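Local atomic coordinates of CalS10 (Micromonospora echinospora, PDB entry 6UK5), a protein that binds S-adenosylmethionine and probably transfers its methyl group to an aminopentose in calicheamicin biosynthesis. Residues R57-G62 / V113-V118; G104-F109 / A139-H144; A117-F122 / V150-P155. All coordinates share one frame; numbering follows the deposited sequence.

Taken together, the three contacts form a worked example of how a Rossmann-like methyltransferase fold builds a cofactor pocket at the C-terminal ends of its parallel strands. The sheet runs in the strand order 3-2-1-4-5-7-6 of class I enzymes, and contacts 1 and 3 share A117 and V118 of its strand 115-120, with centres about 9 Å apart. V61 N probably forms a hydrogen bond with T119 O, 2.7 Å away, which carries the pairing on toward G62. Contact 2 lies over one side of the sheet, its centre about 10 Å from that of contact 1. There M106 SD stands 3.8 Å from C120 SG of contact 3. S-adenosylmethionine touches all three: G62, the segment G104-R107, and L121 with F122.

Contact 1: R57-G62 / V113-V118; sequences RLLDVG and VTFDAV. With SAM (S-adenosylmethionine), chain D.
R57 and L59 hold the ring of F115 between them, the guanidinium over one face and a methylene over the other. The CZ of R57 sits 4.5 Å from the ring centroid in a cation-pi stack whose planes are 26° apart. On the opposite face L59 CB makes a CH-pi contact, 3.7 Å from the centroid. A bend at chi3 (48°) brings the guanidinium over the ring, where NE and NH2 both donate side-on to T114 O in the guanidinium plane, NH2 at 2.7 Å. Inward from this ring the contact is closely packed and buried. L58 pairs with A117 and L59 with V118 in parallel register, L59 N donates to A117 O at 3.0 Å, and V61 CG2 meets V118 CG1 at 3.5 Å. Strand 57-61 then runs into G62, the start of a glycine-rich loop consistent with the GxGxxA turn of Rossmann-like methyltransferases; G62 O weakly accepts from the S-adenosylmethionine amino N. Outward the contact is looser: V113 and T114 are exposed, and D116, where the chain turns a corner, partly so. There R57 N donates to D116 OD2 at 3.1 Å, meeting the anti lone pair of that oxygen; A56 N also donates to OD2, and R52 forms a salt bridge with OD1. R57 O accepts weak bonds from D116 N and A117 N. The chemistry implies a division of labour: charge and side-chain bonds hold the outer end, backbone pairing and apolar packing the inner part.

Contact 2: G104-F109 / A139-H144; sequences GDMRTF and AAMSAH. With SAM (S-adenosylmethionine), chain D.
R107 and A140 mark the nearest backbone approach, CA to CA 6.5 Å, where the irregular loop 104-109 passes the end of helix 131-143 and no hydrogen bond joins the two. Side chains do the work instead. F109 CE1 rests 3.7 Å from A140 CB, and the F109 ring forms an offset stack with H144, planes at 18°, though the exact spacing is doubtful. H144 is fixed in rotation by its ND1, which donates to A140 O at 2.9 Å, and by NE2, bonded to L111 N. Nearer the cofactor, M106 SD touches M141 CE, and M106 CE lies over the adenine face, 3.7 Å from C6. At the adenine edge M106 N donates to N1 of S-adenosylmethionine at 2.7 Å. The adjoining N6 of the cofactor donates to D105 OD1 at 2.8 Å. D105 also closes an Asx turn onto R107 N and forms a two-nitrogen salt bridge with the R107 guanidinium. An alanine at D105 would probably leave N6 without its acceptor and the R107 guanidinium without its close carboxylate partner, and would remove the side-chain half of the Asx turn. The chemistry implies that one carboxylate both shapes the loop and recognises adenine, while apolar and ring-stacking contacts hold that loop against the helix.

Contact 3: A117-F122 / V150-P155; sequences AVTCLF and VLVLEP. With SAM (S-adenosylmethionine), chain D.
E154 and F122 meet just past the ends of two parallel strands, where a carboxylate takes over from the regular backbone ladder. That ladder runs V118 N to V150 O, V152 N to V118 O, C120 N to V152 O and E154 N to C120 O, and the axes of strands 117-120 and 150-153 come within 4.8 Å, only 8° from parallel. T119 and V152 stand side by side, their CG2 atoms touching, while L121 CD2 packs on V152 CG2 at 3.8 Å. From E154 CB, 3.7 Å from F122 N and 4.0 Å from L121 CA, the chain leaves with CG anti to the backbone N (chi1 -173°) and stays extended. CG passes 4.2 Å from F122 N, and CD comes within 3.5 Å of it. At the tip OE1 accepts from F122 N at 2.7 Å, the donor standing well above the carboxylate plane, and OE2 turns to R244 in a salt bridge and to T242. This bond to OE1 probably helps fix the backbone of F122, whose CB lies 3.4 Å from the carboxylate O of S-adenosylmethionine. Helix 131-143 joins the two strands in a beta-alpha-beta connection. Helix 37-51 covers the face of A117, T119, V150 and V152, helix 220-229 packs on L151 and L153 of the other, and strands 57-61 and antiparallel 246-251 flank the pair.

Contact 1: R57-G62 / V113-V118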
loop_
_atom_site.group_PDB
_atom_site.type_symbol
_atom_site.label_atom_id
_atom_site.label_comp_id
_atom_site.label_asym_id
_atom_site.label_seq_id
_atom_site.Cartn_x
_atom_site.Cartn_y
_atom_site.Cartn_z
ATOM N N ARG A 57 21.757 34.186 9.485
ATOM C CA ARG A 57 21.924 33.544 8.185
ATOM C C ARG A 57 22.137 32.047 8.374
ATOM O O ARG A 57 23.058 31.634 9.087
ATOM C CB ARG A 57 23.101 34.156 7.424
ATOM C CG ARG A 57 22.893 35.594 6.982
ATOM C CD ARG A 57 24.198 36.218 6.505
ATOM N NE ARG A 57 24.928 35.358 5.574
ATOM C CZ ARG A 57 24.627 35.196 4.288
ATOM N NH1 ARG A 57 23.591 35.831 3.756
ATOM N NH2 ARG A 57 25.361 34.390 3.532
ATOM N N LEU A 58 21.291 31.240 7.731
ATOM C CA LEU A 58 21.362 29.790 7.840
ATOM C C LEU A 58 21.332 29.146 6.461
ATOM O O LEU A 58 20.646 29.625 5.553
ATOM C CB LEU A 58 20.207 29.233 8.684
ATOM C CG LEU A 58 20.203 27.712 8.862
ATOM C CD1 LEU A 58 19.688 27.362 10.245
ATOM C CD2 LEU A 58 19.369 26.999 7.806
ATOM N N LEU A 59 22.083 28.054 6.321
ATOM C CA LEU A 59 22.126 27.252 5.103
ATOM C C LEU A 59 21.846 25.799 5.455
ATOM O O LEU A 59 22.547 25.215 6.287
ATOM C CB LEU A 59 23.484 27.382 4.404
ATOM C CG LEU A 59 23.774 26.371 3.292
ATOM C CD1 LEU A 59 22.957 26.668 2.051
ATOM C CD2 LEU A 59 25.259 26.374 2.960
ATOM N N ASP A 60 20.830 25.217 4.823
ATOM C CA ASP A 60 20.529 23.799 4.964
ATOM C C ASP A 60 21.154 23.064 3.784
ATOM O O ASP A 60 20.850 23.371 2.626
ATOM C CB ASP A 60 19.022 23.550 5.018
ATOM C CG ASP A 60 18.687 22.135 5.416
ATOM O OD1 ASP A 60 19.602 21.415 5.875
ATOM O OD2 ASP A 60 17.508 21.746 5.263
ATOM N N VAL A 61 22.023 22.103 4.080
ATOM C CA VAL A 61 22.797 21.394 3.069
ATOM C C VAL A 61 22.168 20.025 2.854
ATOM O O VAL A 61 21.910 19.293 3.818
ATOM C CB VAL A 61 24.271 21.272 3.486
ATOM C CG1 VAL A 61 25.017 20.386 2.519
ATOM C CG2 VAL A 61 24.914 22.649 3.548
ATOM N N GLY A 62 21.927 19.679 1.592
ATOM C CA GLY A 62 21.139 18.508 1.272
ATOM C C GLY A 62 19.714 18.695 1.751
ATOM O O GLY A 62 19.121 17.791 2.347
ATOM N N VAL A 113 29.963 33.088 0.355
ATOM C CA VAL A 113 29.405 33.788 1.501
ATOM C C VAL A 113 29.468 32.885 2.722
ATOM O O VAL A 113 29.458 31.655 2.609
ATOM C CB VAL A 113 27.947 34.217 1.221
ATOM C CG1 VAL A 113 27.916 35.343 0.199
ATOM C CG2 VAL A 113 27.121 33.027 0.742
ATOM N N THR A 114 29.542 33.504 3.898
ATOM C CA THR A 114 29.469 32.793 5.165
ATOM C C THR A 114 28.044 32.828 5.711
ATOM O O THR A 114 27.218 33.654 5.314
ATOM C CB THR A 114 30.435 33.380 6.200
ATOM O OG1 THR A 114 30.070 34.735 6.499
ATOM C CG2 THR A 114 31.867 33.325 5.698
ATOM N N PHE A 115 27.772 31.914 6.637
ATOM C CA PHE A 115 26.495 31.843 7.329
ATOM C C PHE A 115 26.749 31.731 8.827
ATOM O O PHE A 115 27.830 31.326 9.264
ATOM C CB PHE A 115 25.670 30.640 6.850
ATOM C CG PHE A 115 25.325 30.680 5.386
ATOM C CD1 PHE A 115 26.289 30.388 4.434
ATOM C CD2 PHE A 115 24.040 30.973 4.962
ATOM C CE1 PHE A 115 25.988 30.413 3.087
ATOM C CE2 PHE A 115 23.728 30.997 3.614
ATOM C CZ PHE A 115 24.704 30.714 2.675
ATOM N N ASP A 116 25.742 32.100 9.618
ATOM C CA ASP A 116 25.823 31.888 11.056
ATOM C C ASP A 116 25.613 30.429 11.441
ATOM O O ASP A 116 26.031 30.022 12.531
ATOM C CB ASP A 116 24.793 32.751 11.788
ATOM C CG ASP A 116 25.101 34.231 11.697
ATOM O OD1 ASP A 116 26.191 34.639 12.156
ATOM O OD2 ASP A 116 24.248 34.982 11.169
ATOM N N ALA A 117 24.984 29.635 10.577
ATOM C CA ALA A 117 24.717 28.240 10.887
ATOM C C ALA A 117 24.540 27.466 9.590
ATOM O O ALA A 117 23.970 27.983 8.626
ATOM C CB ALA A 117 23.469 28.099 11.766
ATOM N N VAL A 118 25.034 26.232 9.575
ATOM C CA VAL A 118 24.874 25.324 8.446
ATOM C C VAL A 118 24.377 23.992 8.987
ATOM O O VAL A 118 24.998 23.418 9.888
ATOM C CB VAL A 118 26.193 25.131 7.672
ATOM C CG1 VAL A 118 26.010 24.102 6.567
ATOM C CG2 VAL A 118 26.697 26.459 7.121
HETATM N N SAM D . 17.088 17.758 4.788
HETATM C CA SAM D . 16.426 16.792 3.971
HETATM C C SAM D . 15.076 16.321 4.594
HETATM O O SAM D . 15.059 16.022 5.814
HETATM O OXT SAM D . 14.103 16.269 3.815
HETATM C CB SAM D . 17.345 15.586 3.738
HETATM C CG SAM D . 16.850 14.854 2.502
HETATM S SD SAM D . 17.567 13.200 2.608
HETATM C CE SAM D . 16.459 12.292 1.544
HETATM C "C5'" SAM D . 19.093 13.210 1.591
HETATM C "C4'" SAM D . 19.271 14.320 0.547
HETATM O "O4'" SAM D . 20.679 14.518 0.322
HETATM C "C3'" SAM D . 18.647 14.018 -0.818
HETATM O "O3'" SAM D . 17.532 14.870 -1.065
HETATM C "C2'" SAM D . 19.774 14.292 -1.834
HETATM O "O2'" SAM D . 19.336 15.130 -2.898
HETATM C "C1'" SAM D . 20.849 14.983 -0.996
HETATM N N9 SAM D . 22.217 14.691 -1.405
HETATM C C8 SAM D . 22.828 13.464 -1.472
HETATM N N7 SAM D . 24.096 13.515 -1.798
HETATM C C5 SAM D . 24.343 14.869 -1.950
HETATM C C6 SAM D . 25.507 15.593 -2.271
HETATM N N6 SAM D . 26.682 15.024 -2.557
HETATM N N1 SAM D . 25.422 16.941 -2.301
HETATM C C2 SAM D . 24.244 17.516 -2.037
HETATM N N3 SAM D . 23.079 16.939 -1.736
HETATM C C4 SAM D . 23.197 15.608 -1.708
#

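Contact 2: G104-F109 / A139-H144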
loop_
_atom_site.group_PDB
_atom_site.type_symbol
_atom_site.label_atom_id
_atom_site.label_comp_id
_atom_site.label_asym_id
_atom_site.label_seq_id
_atom_site.Cartn_x
_atom_site.Cartn_y
_atom_site.Cartn_z
ATOM N N GLY A 104 23.928 22.089 -6.059
ATOM C CA GLY A 104 25.325 21.931 -5.704
ATOM C C GLY A 104 25.593 20.569 -5.111
ATOM O O GLY A 104 24.676 19.809 -4.788
ATOM N N ASP A 105 26.881 20.279 -4.976
ATOM C CA ASP A 105 27.363 19.071 -4.330
ATOM C C ASP A 105 27.922 19.412 -2.958
ATOM O O ASP A 105 28.736 20.331 -2.817
ATOM C CB ASP A 105 28.430 18.380 -5.180
ATOM C CG ASP A 105 28.669 16.944 -4.756
ATOM O OD1 ASP A 105 28.747 16.691 -3.534
ATOM O OD2 ASP A 105 28.772 16.069 -5.642
ATOM N N MET A 106 27.470 18.667 -1.953
ATOM C CA MET A 106 27.945 18.852 -0.591
ATOM C C MET A 106 29.464 18.809 -0.503
ATOM O O MET A 106 30.059 19.526 0.311
ATOM C CB MET A 106 27.339 17.743 0.269
ATOM C CG MET A 106 27.415 17.930 1.753
ATOM S SD MET A 106 26.637 16.557 2.650
ATOM C CE MET A 106 25.998 15.494 1.353
ATOM N N ARG A 107 30.109 17.989 -1.336
ATOM C CA ARG A 107 31.555 17.810 -1.267
ATOM C C ARG A 107 32.358 18.960 -1.873
ATOM O O ARG A 107 33.568 19.030 -1.636
ATOM C CB ARG A 107 31.949 16.490 -1.948
ATOM C CG ARG A 107 31.166 15.267 -1.454
ATOM C CD ARG A 107 31.175 14.105 -2.455
ATOM N NE ARG A 107 30.173 14.221 -3.513
ATOM C CZ ARG A 107 29.785 13.210 -4.288
ATOM N NH1 ARG A 107 30.317 12.003 -4.131
ATOM N NH2 ARG A 107 28.867 13.403 -5.227
ATOM N N THR A 108 31.734 19.853 -2.647
ATOM C CA THR A 108 32.486 20.826 -3.440
ATOM C C THR A 108 31.888 22.223 -3.522
ATOM O O THR A 108 32.548 23.101 -4.086
ATOM C CB THR A 108 32.708 20.311 -4.875
ATOM O OG1 THR A 108 31.457 19.912 -5.454
ATOM C CG2 THR A 108 33.729 19.182 -4.907
ATOM N N PHE A 109 30.684 22.473 -3.017
ATOM C CA PHE A 109 30.007 23.717 -3.351
ATOM C C PHE A 109 30.798 24.918 -2.837
ATOM O O PHE A 109 31.614 24.819 -1.916
ATOM C CB PHE A 109 28.595 23.741 -2.760
ATOM C CG PHE A 109 28.559 23.887 -1.261
ATOM C CD1 PHE A 109 28.967 22.855 -0.433
ATOM C CD2 PHE A 109 28.091 25.056 -0.681
ATOM C CE1 PHE A 109 28.927 22.993 0.945
ATOM C CE2 PHE A 109 28.043 25.196 0.692
ATOM C CZ PHE A 109 28.463 24.164 1.505
ATOM N N ALA A 139 34.245 19.707 5.644
ATOM C CA ALA A 139 35.167 20.827 5.491
ATOM C C ALA A 139 34.546 21.938 4.655
ATOM O O ALA A 139 34.738 23.124 4.948
ATOM C CB ALA A 139 36.476 20.349 4.863
ATOM N N ALA A 140 33.793 21.574 3.614
ATOM C CA ALA A 140 33.119 22.578 2.797
ATOM C C ALA A 140 32.099 23.357 3.618
ATOM O O ALA A 140 32.100 24.593 3.619
ATOM C CB ALA A 140 32.448 21.910 1.597
ATOM N N MET A 141 31.214 22.646 4.324
ATOM C CA MET A 141 30.227 23.311 5.168
ATOM C C MET A 141 30.896 24.269 6.147
ATOM O O MET A 141 30.443 25.404 6.335
ATOM C CB MET A 141 29.399 22.273 5.930
ATOM C CG MET A 141 28.658 21.279 5.053
ATOM S SD MET A 141 27.461 20.325 6.010
ATOM C CE MET A 141 28.050 18.651 5.778
ATOM N N SER A 142 31.978 23.822 6.787
ATOM C CA SER A 142 32.670 24.670 7.751
ATOM C C SER A 142 33.246 25.918 7.094
ATOM O O SER A 142 33.308 26.979 7.726
ATOM C CB SER A 142 33.778 23.873 8.439
ATOM O OG SER A 142 34.481 24.675 9.373
ATOM N N ALA A 143 33.673 25.816 5.834
ATOM C CA ALA A 143 34.200 26.985 5.141
ATOM C C ALA A 143 33.141 28.069 4.999
ATOM O O ALA A 143 33.469 29.259 4.945
ATOM C CB ALA A 143 34.734 26.585 3.768
ATOM N N HIS A 144 31.874 27.675 4.926
ATOM C CA HIS A 144 30.755 28.595 4.803
ATOM C C HIS A 144 30.269 29.114 6.151
ATOM O O HIS A 144 29.222 29.767 6.210
ATOM C CB HIS A 144 29.615 27.900 4.054
ATOM C CG HIS A 144 29.897 27.695 2.598
ATOM N ND1 HIS A 144 30.731 26.700 2.136
ATOM C CD2 HIS A 144 29.450 28.350 1.501
ATOM C CE1 HIS A 144 30.799 26.761 0.819
ATOM N NE2 HIS A 144 30.026 27.749 0.408
HETATM N N SAM D . 17.088 17.758 4.788
HETATM C CA SAM D . 16.426 16.792 3.971
HETATM C C SAM D . 15.076 16.321 4.594
HETATM O O SAM D . 15.059 16.022 5.814
HETATM O OXT SAM D . 14.103 16.269 3.815
HETATM C CB SAM D . 17.345 15.586 3.738
HETATM C CG SAM D . 16.850 14.854 2.502
HETATM S SD SAM D . 17.567 13.200 2.608
HETATM C CE SAM D . 16.459 12.292 1.544
HETATM C "C5'" SAM D . 19.093 13.210 1.591
HETATM C "C4'" SAM D . 19.271 14.320 0.547
HETATM O "O4'" SAM D . 20.679 14.518 0.322
HETATM C "C3'" SAM D . 18.647 14.018 -0.818
HETATM O "O3'" SAM D . 17.532 14.870 -1.065
HETATM C "C2'" SAM D . 19.774 14.292 -1.834
HETATM O "O2'" SAM D . 19.336 15.130 -2.898
HETATM C "C1'" SAM D . 20.849 14.983 -0.996
HETATM N N9 SAM D . 22.217 14.691 -1.405
HETATM C C8 SAM D . 22.828 13.464 -1.472
HETATM N N7 SAM D . 24.096 13.515 -1.798
HETATM C C5 SAM D . 24.343 14.869 -1.950
HETATM C C6 SAM D . 25.507 15.593 -2.271
HETATM N N6 SAM D . 26.682 15.024 -2.557
HETATM N N1 SAM D . 25.422 16.941 -2.301
HETATM C C2 SAM D . 24.244 17.516 -2.037
HETATM N N3 SAM D . 23.079 16.939 -1.736
HETATM C C4 SAM D . 23.197 15.608 -1.708
#

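Contact 3: A117-F122 / V150-P155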
loop_
_atom_site.group_PDB
_atom_site.type_symbol
_atom_site.label_atom_id
_atom_site.label_comp_id
_atom_site.label_asym_id
_atom_site.label_seq_id
_atom_site.Cartn_x
_atom_site.Cartn_y
_atom_site.Cartn_z
ATOM N N ALA A 117 24.984 29.635 10.577
ATOM C CA ALA A 117 24.717 28.240 10.887
ATOM C C ALA A 117 24.540 27.466 9.590
ATOM O O ALA A 117 23.970 27.983 8.626
ATOM C CB ALA A 117 23.469 28.099 11.766
ATOM N N VAL A 118 25.034 26.232 9.575
ATOM C CA VAL A 118 24.874 25.324 8.446
ATOM C C VAL A 118 24.377 23.992 8.987
ATOM O O VAL A 118 24.998 23.418 9.888
ATOM C CB VAL A 118 26.193 25.131 7.672
ATOM C CG1 VAL A 118 26.010 24.102 6.567
ATOM C CG2 VAL A 118 26.697 26.459 7.121
ATOM N N THR A 119 23.263 23.505 8.451
ATOM C CA THR A 119 22.662 22.267 8.920
ATOM C C THR A 119 22.718 21.201 7.834
ATOM O O THR A 119 22.726 21.503 6.636
ATOM C CB THR A 119 21.205 22.471 9.355
ATOM O OG1 THR A 119 20.384 22.711 8.205
ATOM C CG2 THR A 119 21.083 23.647 10.313
ATOM N N CYS A 120 22.764 19.944 8.277
ATOM C CA CYS A 120 22.841 18.773 7.400
ATOM C C CYS A 120 22.104 17.656 8.142
ATOM O O CYS A 120 22.695 16.954 8.965
ATOM C CB CYS A 120 24.280 18.393 7.087
ATOM S SG CYS A 120 24.481 17.183 5.748
ATOM N N LEU A 121 20.815 17.507 7.848
ATOM C CA LEU A 121 19.914 16.750 8.700
ATOM C C LEU A 121 19.328 15.550 7.965
ATOM O O LEU A 121 19.377 15.451 6.736
ATOM C CB LEU A 121 18.773 17.646 9.212
ATOM C CG LEU A 121 19.197 19.031 9.711
ATOM C CD1 LEU A 121 17.989 19.946 9.867
ATOM C CD2 LEU A 121 19.981 18.939 11.013
ATOM N N PHE A 122 18.762 14.637 8.758
ATOM C CA PHE A 122 18.143 13.408 8.262
ATOM C C PHE A 122 19.151 12.554 7.492
ATOM O O PHE A 122 18.861 12.031 6.414
ATOM C CB PHE A 122 16.912 13.722 7.403
ATOM C CG PHE A 122 15.894 12.600 7.329
ATOM C CD1 PHE A 122 15.898 11.557 8.244
ATOM C CD2 PHE A 122 14.923 12.604 6.342
ATOM C CE1 PHE A 122 14.963 10.547 8.172
ATOM C CE2 PHE A 122 13.984 11.590 6.265
ATOM C CZ PHE A 122 14.007 10.559 7.183
ATOM N N VAL A 150 27.755 27.851 13.727
ATOM C CA VAL A 150 27.261 26.582 14.248
ATOM C C VAL A 150 27.049 25.616 13.091
ATOM O O VAL A 150 26.342 25.933 12.129
ATOM C CB VAL A 150 25.953 26.771 15.036
ATOM C CG1 VAL A 150 25.509 25.452 15.655
ATOM C CG2 VAL A 150 26.121 27.841 16.104
ATOM N N LEU A 151 27.658 24.441 13.189
ATOM C CA LEU A 151 27.381 23.327 12.293
ATOM C C LEU A 151 26.630 22.264 13.080
ATOM O O LEU A 151 27.054 21.887 14.177
ATOM C CB LEU A 151 28.675 22.766 11.703
ATOM C CG LEU A 151 28.554 22.007 10.382
ATOM C CD1 LEU A 151 29.823 22.182 9.572
ATOM C CD2 LEU A 151 28.299 20.532 10.633
ATOM N N VAL A 152 25.511 21.798 12.536
ATOM C CA VAL A 152 24.694 20.778 13.183
ATOM C C VAL A 152 24.441 19.669 12.175
ATOM O O VAL A 152 24.071 19.937 11.026
ATOM C CB VAL A 152 23.371 21.349 13.732
ATOM C CG1 VAL A 152 23.618 22.692 14.405
ATOM C CG2 VAL A 152 22.323 21.467 12.642
ATOM N N LEU A 153 24.646 18.427 12.605
ATOM C CA LEU A 153 24.689 17.286 11.703
ATOM C C LEU A 153 24.015 16.099 12.363
ATOM O O LEU A 153 24.427 15.672 13.446
ATOM C CB LEU A 153 26.139 16.955 11.340
ATOM C CG LEU A 153 26.394 15.915 10.253
ATOM C CD1 LEU A 153 27.575 16.357 9.410
ATOM C CD2 LEU A 153 26.656 14.553 10.863
ATOM N N GLU A 154 22.976 15.571 11.715
ATOM C CA GLU A 154 22.305 14.373 12.195
ATOM C C GLU A 154 22.951 13.160 11.539
ATOM O O GLU A 154 22.760 12.951 10.330
ATOM C CB GLU A 154 20.817 14.425 11.875
ATOM C CG GLU A 154 20.014 13.283 12.484
ATOM C CD GLU A 154 18.571 13.278 12.030
ATOM O OE1 GLU A 154 18.153 14.247 11.362
ATOM O OE2 GLU A 154 17.856 12.301 12.334
ATOM N N PRO A 155 23.708 12.344 12.269
ATOM C CA PRO A 155 24.381 11.200 11.650
ATOM C C PRO A 155 23.498 9.962 11.604
ATOM O O PRO A 155 22.536 9.813 12.359
ATOM C CB PRO A 155 25.581 10.975 12.579
ATOM C CG PRO A 155 25.036 11.315 13.923
ATOM C CD PRO A 155 24.053 12.457 13.700
HETATM N N SAM D . 17.088 17.758 4.788
HETATM C CA SAM D . 16.426 16.792 3.971
HETATM C C SAM D . 15.076 16.321 4.594
HETATM O O SAM D . 15.059 16.022 5.814
HETATM O OXT SAM D . 14.103 16.269 3.815
HETATM C CB SAM D . 17.345 15.586 3.738
HETATM C CG SAM D . 16.850 14.854 2.502
HETATM S SD SAM D . 17.567 13.200 2.608
HETATM C CE SAM D . 16.459 12.292 1.544
HETATM C "C5'" SAM D . 19.093 13.210 1.591
HETATM C "C4'" SAM D . 19.271 14.320 0.547
HETATM O "O4'" SAM D . 20.679 14.518 0.322
HETATM C "C3'" SAM D . 18.647 14.018 -0.818
HETATM O "O3'" SAM D . 17.532 14.870 -1.065
HETATM C "C2'" SAM D . 19.774 14.292 -1.834
HETATM O "O2'" SAM D . 19.336 15.130 -2.898
HETATM C "C1'" SAM D . 20.849 14.983 -0.996
HETATM N N9 SAM D . 22.217 14.691 -1.405
HETATM C C8 SAM D . 22.828 13.464 -1.472
HETATM N N7 SAM D . 24.096 13.515 -1.798
HETATM C C5 SAM D . 24.343 14.869 -1.950
HETATM C C6 SAM D . 25.507 15.593 -2.271
HETATM N N6 SAM D . 26.682 15.024 -2.557
HETATM N N1 SAM D . 25.422 16.941 -2.301
HETATM C C2 SAM D . 24.244 17.516 -2.037
HETATM N N3 SAM D . 23.079 16.939 -1.736
HETATM C C4 SAM D . 23.197 15.608 -1.708
#